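Penicillin binding protein 2X (Streptococcus thermophilus, PDB 5U47) probably acts as a penicillin-sensitive transpeptidase that cross-links glycan strands of cell-wall peptidoglycan as part of the machinery building the division septum. Local coordinates at residues 81-84 / 89-92; 84-89 / 116-121; 95-100 / 105-110. The protein carries 1 engineered substitution. All coordinates share one frame; numbering follows the deposited sequence.

Interaction 1: 81-84 / 89-92; sequences ILKD and KKSY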
ATOM      1  N   ILE A  81      -4.348 -37.591 -33.510  1.00 53.31           N
ATOM      2  CA  ILE A  81      -3.547 -37.015 -32.436  1.00 52.49           C
ATOM      3  C   ILE A  81      -4.324 -35.942 -31.648  1.00 49.96           C
ATOM      4  O   ILE A  81      -4.327 -35.971 -30.413  1.00 47.52           O
ATOM      5  CB  ILE A  81      -2.204 -36.462 -32.974  1.00 52.65           C
ATOM      6  CG1 ILE A  81      -1.326 -37.633 -33.468  1.00 52.80           C
ATOM      7  CG2 ILE A  81      -1.478 -35.673 -31.884  1.00 52.66           C
ATOM      8  CD1 ILE A  81      -0.106 -37.225 -34.273  1.00 52.89           C
ATOM      9  N   LEU A  82      -4.992 -35.026 -32.351  1.00 48.03           N
ATOM     10  CA  LEU A  82      -5.745 -33.963 -31.683  1.00 47.77           C
ATOM     11  C   LEU A  82      -6.938 -34.498 -30.882  1.00 49.82           C
ATOM     12  O   LEU A  82      -7.283 -33.941 -29.823  1.00 47.98           O
ATOM     13  CB  LEU A  82      -6.165 -32.859 -32.664  1.00 47.65           C
ATOM     14  CG  LEU A  82      -5.030 -32.069 -33.356  1.00 47.71           C
ATOM     15  CD1 LEU A  82      -5.545 -30.704 -33.800  1.00 47.35           C
ATOM     16  CD2 LEU A  82      -3.818 -31.856 -32.458  1.00 47.44           C
ATOM     17  N   LYS A  83      -7.558 -35.568 -31.375  0.50 50.89           N
ATOM     18  CA  LYS A  83      -8.678 -36.195 -30.681  0.50 52.09           C
ATOM     19  C   LYS A  83      -8.187 -36.819 -29.379  0.50 52.95           C
ATOM     20  O   LYS A  83      -8.688 -36.496 -28.301  0.50 52.30           O
ATOM     21  CB  LYS A  83      -9.334 -37.264 -31.564  0.50 53.16           C
ATOM     22  CG  LYS A  83     -10.517 -37.976 -30.910  0.50 53.79           C
ATOM     23  CD  LYS A  83     -11.655 -37.018 -30.579  0.50 53.88           C
ATOM     24  CE  LYS A  83     -12.817 -37.737 -29.901  0.50 54.68           C
ATOM     25  NZ  LYS A  83     -13.924 -36.802 -29.565  0.50 54.75           N
ATOM     26  N   ASP A  84      -7.187 -37.692 -29.482  1.00 53.73           N
ATOM     27  CA  ASP A  84      -6.638 -38.360 -28.305  1.00 56.58           C
ATOM     28  C   ASP A  84      -6.067 -37.378 -27.259  1.00 55.02           C
ATOM     29  O   ASP A  84      -6.347 -37.510 -26.064  1.00 54.21           O
ATOM     30  CB  ASP A  84      -5.542 -39.349 -28.726  1.00 60.68           C
ATOM     31  CG  ASP A  84      -4.832 -39.979 -27.531  1.00 64.73           C
ATOM     32  OD1 ASP A  84      -5.519 -40.396 -26.563  1.00 67.41           O
ATOM     33  OD2 ASP A  84      -3.582 -40.048 -27.562  1.00 66.86           O
ATOM     34  N   LYS A  89     -12.860 -33.116 -32.037  1.00 60.34           N
ATOM     35  CA  LYS A  89     -13.498 -34.016 -33.016  1.00 63.92           C
ATOM     36  C   LYS A  89     -12.734 -34.004 -34.336  1.00 62.79           C
ATOM     37  O   LYS A  89     -12.411 -32.932 -34.860  1.00 61.15           O
ATOM     38  CB  LYS A  89     -14.961 -33.632 -33.272  1.00 67.28           C
ATOM     39  CG  LYS A  89     -15.905 -33.908 -32.113  1.00 70.41           C
ATOM     40  CD  LYS A  89     -17.354 -33.689 -32.539  1.00 73.73           C
ATOM     41  CE  LYS A  89     -18.344 -34.143 -31.473  1.00 75.43           C
ATOM     42  NZ  LYS A  89     -18.208 -33.403 -30.188  1.00 74.63           N
ATOM     43  N   LYS A  90     -12.467 -35.201 -34.862  1.00 62.11           N
ATOM     44  CA  LYS A  90     -11.700 -35.375 -36.111  1.00 63.36           C
ATOM     45  C   LYS A  90     -12.216 -34.522 -37.261  1.00 61.40           C
ATOM     46  O   LYS A  90     -11.426 -33.943 -38.008  1.00 59.58           O
ATOM     47  CB  LYS A  90     -11.662 -36.854 -36.526  1.00 66.35           C
ATOM     48  CG  LYS A  90     -10.958 -37.744 -35.516  1.00 67.99           C
ATOM     49  CD  LYS A  90     -10.896 -39.192 -35.956  1.00 71.96           C
ATOM     50  CE  LYS A  90     -10.361 -40.062 -34.829  1.00 75.53           C
ATOM     51  NZ  LYS A  90     -10.377 -41.508 -35.178  1.00 79.35           N
ATOM     52  N   SER A  91     -13.536 -34.442 -37.385  1.00 59.41           N
ATOM     53  CA  SER A  91     -14.170 -33.646 -38.438  1.00 61.69           C
ATOM     54  C   SER A  91     -13.868 -32.146 -38.326  1.00 59.00           C
ATOM     55  O   SER A  91     -13.809 -31.460 -39.330  1.00 60.51           O
ATOM     56  CB  SER A  91     -15.691 -33.893 -38.464  1.00 62.58           C
ATOM     57  OG  SER A  91     -16.279 -33.686 -37.187  1.00 60.97           O
ATOM     58  N   TYR A  92     -13.669 -31.642 -37.116  1.00 60.56           N
ATOM     59  CA  TYR A  92     -13.344 -30.218 -36.942  1.00 60.77           C
ATOM     60  C   TYR A  92     -11.890 -29.945 -37.347  1.00 59.51           C
ATOM     61  O   TYR A  92     -11.613 -28.982 -38.067  1.00 59.07           O
ATOM     62  CB  TYR A  92     -13.601 -29.761 -35.511  1.00 60.97           C
ATOM     63  CG  TYR A  92     -13.189 -28.322 -35.274  1.00 62.79           C
ATOM     64  CD1 TYR A  92     -14.009 -27.257 -35.676  1.00 62.96           C
ATOM     65  CD2 TYR A  92     -11.973 -28.021 -34.657  1.00 63.00           C
ATOM     66  CE1 TYR A  92     -13.628 -25.938 -35.466  1.00 62.43           C
ATOM     67  CE2 TYR A  92     -11.586 -26.706 -34.443  1.00 63.56           C
ATOM     68  CZ  TYR A  92     -12.413 -25.670 -34.849  1.00 63.21           C
ATOM     69  OH  TYR A  92     -12.016 -24.373 -34.625  1.00 65.37           O
TER

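Interaction 2: 84-89 / 116-121; sequences DKLGIK and YSVKED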
ATOM      1  N   ASP A  84      -7.187 -37.692 -29.482  1.00 53.73           N
ATOM      2  CA  ASP A  84      -6.638 -38.360 -28.305  1.00 56.58           C
ATOM      3  C   ASP A  84      -6.067 -37.378 -27.259  1.00 55.02           C
ATOM      4  O   ASP A  84      -6.347 -37.510 -26.064  1.00 54.21           O
ATOM      5  CB  ASP A  84      -5.542 -39.349 -28.726  1.00 60.68           C
ATOM      6  CG  ASP A  84      -4.832 -39.979 -27.531  1.00 64.73           C
ATOM      7  OD1 ASP A  84      -5.519 -40.396 -26.563  1.00 67.41           O
ATOM      8  OD2 ASP A  84      -3.582 -40.048 -27.562  1.00 66.86           O
ATOM      9  N   LYS A  85      -5.300 -36.389 -27.720  1.00 53.52           N
ATOM     10  CA  LYS A  85      -4.621 -35.427 -26.824  1.00 52.90           C
ATOM     11  C   LYS A  85      -5.430 -34.191 -26.343  1.00 50.46           C
ATOM     12  O   LYS A  85      -5.226 -33.743 -25.218  1.00 48.56           O
ATOM     13  CB  LYS A  85      -3.331 -34.944 -27.490  1.00 55.29           C
ATOM     14  CG  LYS A  85      -2.353 -36.046 -27.887  1.00 58.04           C
ATOM     15  CD  LYS A  85      -1.781 -36.789 -26.689  1.00 60.43           C
ATOM     16  CE  LYS A  85      -0.683 -37.753 -27.122  1.00 61.74           C
ATOM     17  NZ  LYS A  85      -0.103 -38.516 -25.981  1.00 61.77           N
ATOM     18  N   LEU A  86      -6.319 -33.651 -27.182  1.00 49.70           N
ATOM     19  CA  LEU A  86      -7.121 -32.461 -26.844  1.00 48.94           C
ATOM     20  C   LEU A  86      -8.631 -32.667 -26.844  1.00 50.97           C
ATOM     21  O   LEU A  86      -9.366 -31.749 -26.488  1.00 47.52           O
ATOM     22  CB  LEU A  86      -6.817 -31.313 -27.817  1.00 47.80           C
ATOM     23  CG  LEU A  86      -5.393 -30.744 -27.811  1.00 47.14           C
ATOM     24  CD1 LEU A  86      -5.261 -29.683 -28.891  1.00 46.61           C
ATOM     25  CD2 LEU A  86      -5.035 -30.173 -26.442  1.00 45.89           C
ATOM     26  N   GLY A  87      -9.103 -33.844 -27.250  1.00 52.95           N
ATOM     27  CA  GLY A  87     -10.545 -34.094 -27.301  1.00 55.12           C
ATOM     28  C   GLY A  87     -11.248 -33.314 -28.404  1.00 55.92           C
ATOM     29  O   GLY A  87     -12.430 -32.989 -28.289  1.00 57.89           O
ATOM     30  N   ILE A  88     -10.519 -33.016 -29.475  1.00 54.56           N
ATOM     31  CA  ILE A  88     -11.066 -32.287 -30.614  1.00 54.48           C
ATOM     32  C   ILE A  88     -11.604 -33.298 -31.620  1.00 55.96           C
ATOM     33  O   ILE A  88     -10.880 -34.217 -32.026  1.00 51.82           O
ATOM     34  CB  ILE A  88      -9.992 -31.405 -31.288  1.00 53.23           C
ATOM     35  CG1 ILE A  88      -9.453 -30.361 -30.294  1.00 51.83           C
ATOM     36  CG2 ILE A  88     -10.563 -30.707 -32.523  1.00 54.12           C
ATOM     37  CD1 ILE A  88      -8.343 -29.481 -30.842  1.00 50.89           C
ATOM     38  N   LYS A  89     -12.860 -33.116 -32.037  1.00 60.34           N
ATOM     39  CA  LYS A  89     -13.498 -34.016 -33.016  1.00 63.92           C
ATOM     40  C   LYS A  89     -12.734 -34.004 -34.336  1.00 62.79           C
ATOM     41  O   LYS A  89     -12.411 -32.932 -34.860  1.00 61.15           O
ATOM     42  CB  LYS A  89     -14.961 -33.632 -33.272  1.00 67.28           C
ATOM     43  CG  LYS A  89     -15.905 -33.908 -32.113  1.00 70.41           C
ATOM     44  CD  LYS A  89     -17.354 -33.689 -32.539  1.00 73.73           C
ATOM     45  CE  LYS A  89     -18.344 -34.143 -31.473  1.00 75.43           C
ATOM     46  NZ  LYS A  89     -18.208 -33.403 -30.188  1.00 74.63           N
ATOM     47  N   TYR A 116       1.993 -26.647 -20.670  1.00 42.51           N
ATOM     48  CA  TYR A 116       3.331 -26.984 -21.149  1.00 44.95           C
ATOM     49  C   TYR A 116       3.524 -28.504 -21.314  1.00 45.95           C
ATOM     50  O   TYR A 116       4.077 -28.959 -22.315  1.00 43.33           O
ATOM     51  CB  TYR A 116       4.382 -26.392 -20.203  1.00 44.29           C
ATOM     52  CG  TYR A 116       5.805 -26.813 -20.480  1.00 46.16           C
ATOM     53  CD1 TYR A 116       6.557 -26.200 -21.498  1.00 46.39           C
ATOM     54  CD2 TYR A 116       6.428 -27.797 -19.705  1.00 46.98           C
ATOM     55  CE1 TYR A 116       7.871 -26.577 -21.750  1.00 46.70           C
ATOM     56  CE2 TYR A 116       7.751 -28.171 -19.949  1.00 48.26           C
ATOM     57  CZ  TYR A 116       8.464 -27.558 -20.972  1.00 47.22           C
ATOM     58  OH  TYR A 116       9.768 -27.927 -21.216  1.00 49.68           O
ATOM     59  N   SER A 117       3.056 -29.277 -20.336  1.00 48.16           N
ATOM     60  CA  SER A 117       3.192 -30.741 -20.377  1.00 47.66           C
ATOM     61  C   SER A 117       2.482 -31.353 -21.584  1.00 46.14           C
ATOM     62  O   SER A 117       3.029 -32.238 -22.254  1.00 46.47           O
ATOM     63  CB  SER A 117       2.659 -31.370 -19.082  1.00 52.12           C
ATOM     64  OG  SER A 117       2.928 -32.767 -19.036  1.00 54.62           O
ATOM     65  N   VAL A 118       1.266 -30.891 -21.862  1.00 43.71           N
ATOM     66  CA  VAL A 118       0.505 -31.403 -23.004  1.00 44.31           C
ATOM     67  C   VAL A 118       1.165 -30.959 -24.326  1.00 45.58           C
ATOM     68  O   VAL A 118       1.237 -31.742 -25.286  1.00 44.65           O
ATOM     69  CB  VAL A 118      -0.971 -30.955 -22.944  1.00 44.18           C
ATOM     70  CG1 VAL A 118      -1.729 -31.397 -24.188  1.00 44.32           C
ATOM     71  CG2 VAL A 118      -1.650 -31.503 -21.690  1.00 44.21           C
ATOM     72  N   LYS A 119       1.643 -29.709 -24.372  1.00 44.86           N
ATOM     73  CA  LYS A 119       2.329 -29.186 -25.565  1.00 45.06           C
ATOM     74  C   LYS A 119       3.545 -30.062 -25.896  1.00 46.25           C
ATOM     75  O   LYS A 119       3.714 -30.504 -27.047  1.00 46.02           O
ATOM     76  CB  LYS A 119       2.731 -27.710 -25.358  1.00 44.84           C
ATOM     77  CG  LYS A 119       3.383 -27.032 -26.560  1.00 44.78           C
ATOM     78  CD  LYS A 119       4.904 -27.133 -26.603  1.00 45.49           C
ATOM     79  CE  LYS A 119       5.567 -26.141 -25.664  1.00 44.78           C
ATOM     80  NZ  LYS A 119       7.051 -26.208 -25.770  1.00 46.39           N
ATOM     81  N   GLU A 120       4.379 -30.316 -24.882  1.00 45.29           N
ATOM     82  CA  GLU A 120       5.569 -31.170 -25.032  1.00 45.87           C
ATOM     83  C   GLU A 120       5.214 -32.581 -25.516  1.00 45.90           C
ATOM     84  O   GLU A 120       5.923 -33.159 -26.322  1.00 44.78           O
ATOM     85  CB  GLU A 120       6.361 -31.226 -23.715  1.00 47.56           C
ATOM     86  CG  GLU A 120       7.114 -29.938 -23.399  1.00 47.99           C
ATOM     87  CD  GLU A 120       8.264 -29.707 -24.351  1.00 49.88           C
ATOM     88  OE1 GLU A 120       9.089 -30.638 -24.506  1.00 52.81           O
ATOM     89  OE2 GLU A 120       8.345 -28.604 -24.940  1.00 47.87           O
ATOM     90  N   ASP A 121       4.111 -33.117 -25.009  1.00 47.51           N
ATOM     91  CA  ASP A 121       3.613 -34.427 -25.413  1.00 48.05           C
ATOM     92  C   ASP A 121       3.202 -34.348 -26.890  1.00 47.03           C
ATOM     93  O   ASP A 121       3.662 -35.153 -27.708  1.00 45.38           O
ATOM     94  CB  ASP A 121       2.432 -34.840 -24.509  1.00 49.79           C
ATOM     95  CG  ASP A 121       1.901 -36.232 -24.812  1.00 52.00           C
ATOM     96  OD1 ASP A 121       2.415 -36.917 -25.707  1.00 53.84           O
ATOM     97  OD2 ASP A 121       0.943 -36.646 -24.136  1.00 55.70           O
TER

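Interaction 3: 95-100 / 105-110; sequences AQLRTK and VSFGLK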
ATOM      1  N   ALA A  95     -11.674 -30.209 -41.058  1.00 57.95           N
ATOM      2  CA  ALA A  95     -12.302 -29.018 -41.654  1.00 58.07           C
ATOM      3  C   ALA A  95     -11.328 -27.862 -41.686  1.00 57.17           C
ATOM      4  O   ALA A  95     -11.053 -27.305 -42.755  1.00 53.84           O
ATOM      5  CB  ALA A  95     -13.544 -28.614 -40.878  1.00 58.54           C
ATOM      6  N   GLN A  96     -10.786 -27.537 -40.510  1.00 56.66           N
ATOM      7  CA  GLN A  96      -9.830 -26.436 -40.357  1.00 59.27           C
ATOM      8  C   GLN A  96      -8.594 -26.604 -41.236  1.00 59.21           C
ATOM      9  O   GLN A  96      -8.189 -25.672 -41.926  1.00 57.52           O
ATOM     10  CB  GLN A  96      -9.396 -26.296 -38.893  1.00 60.00           C
ATOM     11  CG  GLN A  96     -10.478 -25.824 -37.931  1.00 62.89           C
ATOM     12  CD  GLN A  96     -10.952 -24.417 -38.230  1.00 63.44           C
ATOM     13  OE1 GLN A  96     -11.687 -24.182 -39.183  1.00 68.53           O
ATOM     14  NE2 GLN A  96     -10.551 -23.480 -37.401  1.00 61.24           N
ATOM     15  N   LEU A  97      -8.009 -27.800 -41.204  1.00 59.14           N
ATOM     16  CA  LEU A  97      -6.824 -28.111 -41.994  1.00 57.90           C
ATOM     17  C   LEU A  97      -7.049 -27.907 -43.495  1.00 62.97           C
ATOM     18  O   LEU A  97      -6.114 -27.525 -44.208  1.00 64.27           O
ATOM     19  CB  LEU A  97      -6.339 -29.544 -41.703  1.00 56.14           C
ATOM     20  CG  LEU A  97      -5.679 -29.797 -40.339  1.00 52.64           C
ATOM     21  CD1 LEU A  97      -5.448 -31.282 -40.097  1.00 51.69           C
ATOM     22  CD2 LEU A  97      -4.368 -29.027 -40.234  1.00 51.56           C
ATOM     23  N   ARG A  98      -8.284 -28.143 -43.959  1.00 65.81           N
ATOM     24  CA  ARG A  98      -8.658 -27.959 -45.375  1.00 69.44           C
ATOM     25  C   ARG A  98      -9.207 -26.552 -45.714  1.00 68.25           C
ATOM     26  O   ARG A  98      -9.708 -26.361 -46.814  1.00 68.46           O
ATOM     27  CB  ARG A  98      -9.725 -28.992 -45.787  1.00 72.69           C
ATOM     28  CG  ARG A  98      -9.335 -30.450 -45.609  1.00 74.13           C
ATOM     29  CD  ARG A  98     -10.502 -31.361 -45.958  1.00 77.18           C
ATOM     30  NE  ARG A  98     -10.334 -32.721 -45.444  1.00 77.82           N
ATOM     31  CZ  ARG A  98      -9.558 -33.666 -45.980  1.00 78.76           C
ATOM     32  NH1 ARG A  98      -8.816 -33.427 -47.067  1.00 77.78           N
ATOM     33  NH2 ARG A  98      -9.510 -34.870 -45.408  1.00 80.12           N
ATOM     34  N   THR A  99      -9.125 -25.578 -44.801  1.00 68.12           N
ATOM     35  CA  THR A  99      -9.652 -24.229 -45.091  1.00 71.19           C
ATOM     36  C   THR A  99      -9.066 -23.678 -46.402  1.00 73.95           C
ATOM     37  O   THR A  99      -7.850 -23.758 -46.629  1.00 73.49           O
ATOM     38  CB  THR A  99      -9.332 -23.208 -43.967  1.00 72.49           C
ATOM     39  OG1 THR A  99      -9.644 -23.758 -42.677  1.00 70.28           O
ATOM     40  CG2 THR A  99     -10.115 -21.894 -44.175  1.00 71.93           C
ATOM     41  N   LYS A 100      -9.931 -23.129 -47.259  1.00 75.77           N
ATOM     42  CA  LYS A 100      -9.495 -22.539 -48.539  1.00 77.18           C
ATOM     43  C   LYS A 100      -8.782 -21.196 -48.388  1.00 76.22           C
ATOM     44  O   LYS A 100      -9.237 -20.326 -47.643  1.00 74.38           O
ATOM     45  CB  LYS A 100     -10.669 -22.365 -49.513  1.00 80.31           C
ATOM     46  CG  LYS A 100     -10.841 -23.509 -50.493  1.00 82.85           C
ATOM     47  CD  LYS A 100     -11.875 -23.165 -51.555  1.00 86.23           C
ATOM     48  CE  LYS A 100     -11.589 -23.884 -52.867  1.00 88.46           C
ATOM     49  NZ  LYS A 100     -10.370 -23.357 -53.546  1.00 88.46           N
ATOM     50  N   VAL A 105      -3.636 -22.138 -39.860  1.00 48.70           N
ATOM     51  CA  VAL A 105      -4.935 -22.226 -39.211  1.00 50.92           C
ATOM     52  C   VAL A 105      -4.797 -22.603 -37.733  1.00 50.68           C
ATOM     53  O   VAL A 105      -3.793 -23.204 -37.316  1.00 48.57           O
ATOM     54  CB  VAL A 105      -5.854 -23.238 -39.932  1.00 53.51           C
ATOM     55  CG1 VAL A 105      -5.911 -22.914 -41.424  1.00 55.04           C
ATOM     56  CG2 VAL A 105      -5.378 -24.677 -39.718  1.00 55.04           C
ATOM     57  N   SER A 106      -5.817 -22.240 -36.959  1.00 50.58           N
ATOM     58  CA  SER A 106      -5.884 -22.537 -35.531  1.00 50.59           C
ATOM     59  C   SER A 106      -6.982 -23.584 -35.296  1.00 50.37           C
ATOM     60  O   SER A 106      -7.578 -24.084 -36.251  1.00 52.40           O
ATOM     61  CB  SER A 106      -6.122 -21.253 -34.732  1.00 51.70           C
ATOM     62  OG  SER A 106      -7.308 -20.608 -35.150  1.00 56.08           O
ATOM     63  N   PHE A 107      -7.252 -23.912 -34.036  1.00 47.97           N
ATOM     64  CA  PHE A 107      -8.203 -24.974 -33.718  1.00 49.51           C
ATOM     65  C   PHE A 107      -9.177 -24.638 -32.583  1.00 50.26           C
ATOM     66  O   PHE A 107      -9.586 -25.526 -31.827  1.00 50.25           O
ATOM     67  CB  PHE A 107      -7.418 -26.268 -33.427  1.00 49.25           C
ATOM     68  CG  PHE A 107      -6.645 -26.780 -34.613  1.00 49.20           C
ATOM     69  CD1 PHE A 107      -5.345 -26.340 -34.866  1.00 49.02           C
ATOM     70  CD2 PHE A 107      -7.222 -27.681 -35.495  1.00 49.84           C
ATOM     71  CE1 PHE A 107      -4.643 -26.800 -35.971  1.00 49.85           C
ATOM     72  CE2 PHE A 107      -6.523 -28.139 -36.600  1.00 50.76           C
ATOM     73  CZ  PHE A 107      -5.233 -27.703 -36.840  1.00 50.00           C
ATOM     74  N   GLY A 108      -9.558 -23.361 -32.485  1.00 51.87           N
ATOM     75  CA  GLY A 108     -10.549 -22.915 -31.496  1.00 53.92           C
ATOM     76  C   GLY A 108     -10.157 -23.008 -30.032  1.00 53.07           C
ATOM     77  O   GLY A 108      -8.978 -23.100 -29.700  1.00 47.98           O
ATOM     78  N   LEU A 109     -11.168 -23.002 -29.155  1.00 56.78           N
ATOM     79  CA  LEU A 109     -10.948 -23.044 -27.696  1.00 57.43           C
ATOM     80  C   LEU A 109     -10.143 -24.238 -27.202  1.00 54.34           C
ATOM     81  O   LEU A 109      -9.310 -24.078 -26.316  1.00 52.16           O
ATOM     82  CB  LEU A 109     -12.271 -22.959 -26.922  1.00 62.51           C
ATOM     83  CG  LEU A 109     -12.855 -21.563 -26.656  1.00 65.28           C
ATOM     84  CD1 LEU A 109     -12.931 -20.696 -27.909  1.00 66.69           C
ATOM     85  CD2 LEU A 109     -14.228 -21.726 -26.007  1.00 67.56           C
ATOM     86  N   LYS A 110     -10.389 -25.428 -27.754  1.00 54.12           N
ATOM     87  CA  LYS A 110      -9.620 -26.606 -27.347  1.00 52.69           C
ATOM     88  C   LYS A 110      -8.160 -26.502 -27.836  1.00 49.51           C
ATOM     89  O   LYS A 110      -7.278 -27.188 -27.321  1.00 50.24           O
ATOM     90  CB  LYS A 110     -10.271 -27.899 -27.827  1.00 54.98           C
ATOM     91  CG  LYS A 110     -11.614 -28.211 -27.169  1.00 57.64           C
ATOM     92  CD  LYS A 110     -12.038 -29.647 -27.460  1.00 59.86           C
ATOM     93  CE  LYS A 110     -13.361 -30.037 -26.803  1.00 63.22           C
ATOM     94  NZ  LYS A 110     -14.554 -29.464 -27.489  1.00 65.30           N
TER

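Interaction 1: 81-84 / 89-92
A short loop between two consecutive helices in the N-terminal, dimerisation-domain region brings Lys83, near the end of helix 72-86, against Lys89 and Lys90 at the start of helix 90-97. The backbones come closest at Lys83 and Lys89, whose CA atoms are 5.8 Å apart. The contact is a surface one and made of aliphatic carbons: CB of Lys83 lies 4.3 Å from CG of Lys90, a loose van der Waals distance. Lys83 then runs out with CG anti to the backbone N and bends at the next bond (chi2 62°), which carries CD to 4.3 Å from CA of Lys89. Since Lys83 was modelled in two conformers, the outer part of this contact holds for one of them and is less certain. No hydrogen bond crosses between the segments, and NZ of Lys83 stays 5.5 Å from NZ of Lys89, so the like charges are separated and probably screened by solvent. The cation of Lys90 instead makes a long, weak ion pair with Asp80. The inner face of helix 72-86 differs in character, with Ile81 and Leu82 packing on Phe126. Lys89 is the N-cap residue, and its O accepts the first-turn bond from N of Tyr92 at 2.9 Å.

Interaction 2: 84-89 / 116-121
The carboxylate of Asp121 takes the ammonium group of Lys85 on the syn side of OD2, 24° out of its plane. NZ of Lys85 is 2.8 Å from OD2 of Asp121, the stronger arm of the salt bridge. A weak second arm joins the same NZ to OD1 of Asp121 at 3.0 Å, so one ammonium group spans both oxygens, although unevenly. A second flat group lies within helix 116-128: CG of Glu120 sits 3.6 Å above one face of the Tyr116 ring, displaced from the ring centre.

The torsions explain how the ion pair is reached. Lys85 bends at chi2 (-66°) and is extended beyond, while Asp121 has CG anti to its backbone N (chi1 -177°); the two side chains meet at about a right angle. One turn back toward the start of helix 116-128, the contact becomes apolar. There CG1 of Val118 lies 4.2 Å from CD2 of Leu86 and also approaches the backbone O of Lys85. The two charged partners are partly exposed, so solvent probably moderates the strength of the pair.

The contact therefore joins the C-terminal end of helix 72-86 to the first turns of helix 116-128, a salt bridge beside a small apolar touch. Lys85 also packs on Leu122 and Thr125, further along that helix, and Leu86 rests on Ile114 in the loop before it. Lys119 makes a cation-pi contact with Tyr50 of strand 42-55.

Interaction 3: 95-100 / 105-110
Gln96 and Val105 lie at the centre of this contact, where the last turn of helix 90-97 meets the chain leaving the short strand 104-105. The backbone O of Gln96 lies 3.6 Å from CG1 of Val105 and nearly as close to CG2, so the isopropyl group straddles that carbonyl. The Gln96 side chain bends at chi2 (-65°) toward the carbonyl oxygen of Ser106, letting NE2 donate to O of Ser106 at 3.2 Å. This bond is far from straight, with an N-H...O angle of 138°, and the donor stands above the carbonyl plane, 48° out of it, rather than on a lone pair.

Beside it, CD2 of Leu97 meets the Phe107 ring in plane at its edge, 3.7 Å from CZ. CB of Gln96 comes to CE2 of the same ring obliquely, at 4.1 Å.

In the next shell, where the chain leaves the helix, N of Thr99 returns to O of Gln96 at 3.0 Å. The Thr99 hydroxyl also bonds to that oxygen, although the modelled separation is unusually short and its exact value doubtful. Further out, Val105 is backbone-bonded to Ala54 of strand 42-55, Leu97 packs on Phe75 and Val78 of helix 72-86, and Phe107 reaches Leu82 and Ile52.

Chemically, the contact is mixed: Leu97, Val105 and Phe107 form its buried apolar part beside the amide bond of Gln96. The backbone oxygen of Gln96, bordered by valine methyls, accepts from N of Thr99 and, at a doubtful distance, from its hydroxyl, while the bent amide bond to Ser106 is probably a modest addition.

All three contacts lie in the dimerisation-domain region, on the same side of the chain's centre and between 42 and 49 Å from it. Interactions 1 and 2 have centres about 10 Å apart and both use helix 72-86; interactions 1 and 3 share helix 90-97 at about 11 Å; interactions 2 and 3 are about 15 Å apart. Along the chain, interaction 1 closes before interaction 3 opens, and interaction 3 is nested inside the loop closed by interaction 2. Lys83 against Ile88 joins interactions 1 and 2, Tyr92 against Phe107 and Gly108 joins 1 and 3, and Lys110 against Ile88 joins 2 and 3. Together they tie three helices to strands 42-55 and 104-105 in one lobe far from the chain's centre.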